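Local atomic coordinates of tyrosine--tRNA ligase, mitochondrial (Coccidioides posadasii, PDB entry 5IJX), a protein that probably charges mitochondrial tRNA(Tyr) with L-tyrosine at the expense of ATP, as a class I aminoacyl-tRNA synthetase. Residues R152-E157 with T334-P339. Sequence-based numbering, arbitrary orientation.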
loop_
_atom_site.group_PDB
_atom_site.type_symbol
_atom_site.label_atom_id
_atom_site.label_comp_id
_atom_site.label_asym_id
_atom_site.label_seq_id
_atom_site.Cartn_x
_atom_site.Cartn_y
_atom_site.Cartn_z
ATOM N N ARG A 152 -23.784 -2.731 -35.342
ATOM C CA ARG A 152 -25.081 -2.387 -35.914
ATOM C C ARG A 152 -25.135 -2.719 -37.402
ATOM O O ARG A 152 -26.009 -2.226 -38.121
ATOM C CB ARG A 152 -25.386 -0.906 -35.695
ATOM N N LYS A 153 -24.202 -3.548 -37.876
ATOM C CA LYS A 153 -24.170 -3.974 -39.268
ATOM C C LYS A 153 -24.541 -5.434 -39.474
ATOM O O LYS A 153 -24.960 -5.797 -40.577
ATOM C CB LYS A 153 -22.771 -3.728 -39.860
ATOM C CG LYS A 153 -22.360 -4.695 -40.964
ATOM C CD LYS A 153 -21.012 -4.316 -41.543
ATOM C CE LYS A 153 -20.621 -5.252 -42.669
ATOM N NZ LYS A 153 -19.236 -4.999 -43.141
ATOM N N HIS A 154 -24.393 -6.272 -38.458
ATOM C CA HIS A 154 -24.637 -7.704 -38.594
ATOM C C HIS A 154 -26.089 -8.183 -38.399
ATOM O O HIS A 154 -26.505 -9.118 -39.083
ATOM C CB HIS A 154 -23.725 -8.444 -37.620
ATOM C CG HIS A 154 -22.321 -8.586 -38.117
ATOM N ND1 HIS A 154 -21.824 -9.772 -38.613
ATOM C CD2 HIS A 154 -21.318 -7.684 -38.223
ATOM C CE1 HIS A 154 -20.569 -9.599 -38.987
ATOM N NE2 HIS A 154 -20.238 -8.340 -38.762
ATOM N N GLY A 155 -26.864 -7.586 -37.493
ATOM C CA GLY A 155 -26.439 -6.479 -36.661
ATOM C C GLY A 155 -27.351 -6.272 -35.473
ATOM O O GLY A 155 -28.455 -6.816 -35.409
ATOM N N PHE A 156 -26.882 -5.468 -34.526
ATOM C CA PHE A 156 -27.539 -5.289 -33.242
ATOM C C PHE A 156 -28.089 -3.874 -33.141
ATOM O O PHE A 156 -27.365 -2.901 -33.383
ATOM C CB PHE A 156 -26.559 -5.580 -32.105
ATOM C CG PHE A 156 -26.074 -7.003 -32.081
ATOM C CD1 PHE A 156 -26.502 -7.880 -31.098
ATOM C CD2 PHE A 156 -25.205 -7.467 -33.055
ATOM C CE1 PHE A 156 -26.061 -9.191 -31.080
ATOM C CE2 PHE A 156 -24.762 -8.776 -33.045
ATOM C CZ PHE A 156 -25.191 -9.640 -32.056
ATOM N N GLU A 157 -29.367 -3.765 -32.789
ATOM C CA GLU A 157 -30.035 -2.471 -32.710
ATOM C C GLU A 157 -29.532 -1.711 -31.490
ATOM O O GLU A 157 -29.777 -2.119 -30.350
ATOM C CB GLU A 157 -31.547 -2.667 -32.646
ATOM N N THR A 334 -14.668 -12.448 -35.417
ATOM C CA THR A 334 -15.659 -11.756 -36.234
ATOM C C THR A 334 -17.025 -11.832 -35.566
ATOM O O THR A 334 -17.247 -12.609 -34.633
ATOM C CB THR A 334 -15.748 -12.340 -37.651
ATOM O OG1 THR A 334 -16.394 -13.618 -37.604
ATOM C CG2 THR A 334 -14.367 -12.499 -38.268
ATOM N N PHE A 335 -17.945 -11.003 -36.060
ATOM C CA PHE A 335 -19.333 -11.006 -35.619
ATOM C C PHE A 335 -20.251 -11.759 -36.575
ATOM O O PHE A 335 -21.473 -11.730 -36.394
ATOM C CB PHE A 335 -19.848 -9.572 -35.454
ATOM C CG PHE A 335 -19.441 -8.905 -34.160
ATOM C CD1 PHE A 335 -18.548 -9.503 -33.285
ATOM C CD2 PHE A 335 -19.975 -7.673 -33.818
ATOM C CE1 PHE A 335 -18.196 -8.880 -32.102
ATOM C CE2 PHE A 335 -19.622 -7.048 -32.637
ATOM C CZ PHE A 335 -18.732 -7.652 -31.780
ATOM N N VAL A 336 -19.699 -12.428 -37.583
ATOM C CA VAL A 336 -20.565 -13.114 -38.546
ATOM C C VAL A 336 -21.379 -14.171 -37.812
ATOM O O VAL A 336 -20.841 -14.851 -36.914
ATOM C CB VAL A 336 -19.734 -13.746 -39.675
ATOM C CG1 VAL A 336 -18.829 -12.708 -40.323
ATOM C CG2 VAL A 336 -18.919 -14.909 -39.150
ATOM N N PRO A 337 -22.663 -14.354 -38.123
ATOM C CA PRO A 337 -23.437 -15.399 -37.445
ATOM C C PRO A 337 -22.806 -16.772 -37.617
ATOM O O PRO A 337 -22.132 -17.052 -38.611
ATOM C CB PRO A 337 -24.808 -15.327 -38.129
ATOM C CG PRO A 337 -24.903 -13.927 -38.628
ATOM C CD PRO A 337 -23.505 -13.533 -39.009
ATOM N N THR A 338 -23.032 -17.634 -36.625
ATOM C CA THR A 338 -22.520 -18.999 -36.708
ATOM C C THR A 338 -23.061 -19.768 -37.909
ATOM O O THR A 338 -22.270 -20.478 -38.553
ATOM C CB THR A 338 -22.824 -19.755 -35.408
ATOM O OG1 THR A 338 -24.240 -19.835 -35.209
ATOM C CG2 THR A 338 -22.192 -19.055 -34.218
ATOM N N PRO A 339 -24.349 -19.689 -38.267
ATOM C CA PRO A 339 -24.794 -20.429 -39.461
ATOM C C PRO A 339 -24.116 -19.954 -40.731
ATOM O O PRO A 339 -23.720 -20.778 -41.564
ATOM C CB PRO A 339 -26.308 -20.181 -39.482
ATOM C CG PRO A 339 -26.484 -18.905 -38.754
ATOM C CD PRO A 339 -25.456 -18.919 -37.669
#
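F335 presents its CB methylene to one face of the H154 imidazole, a CH-pi contact in which CB lies 3.5 Å from the ring centroid and 6° off the ring normal. The following peptide runs past the ring obliquely, with V336 N 3.3 Å from H154 CE1. H154 ND1 and F335 O are 3.0 Å apart, but the angle is poor for a hydrogen bond, so the pair counts as proximity only. V336 CG1 lies at the imidazole edge, in its plane, 3.8 Å from H154 CE1, while P337 CD brushes the ring near ND1. H154 reaches this bend because chi1 of -80° sets CG anti to its carbonyl carbon. The F335 side chain crosses H154 at about a right angle, and its phenyl leads away to meet W92 and Y150. Y150, one turn before H154 in helix 126-154, also meets the imidazole edge-to-face and hydrogen-bonds F335 N through OH; R44 NH1 hydrogen-bonds V336 O. The contact thus joins segment 152-157, on helix 126-154, to the linker between helices 326-333 and 338-350, where P337 is the N-cap residue. In this C-terminally truncated synthetase, it lies where the Rossmann-like class I catalytic domain meets the helical domain that follows it.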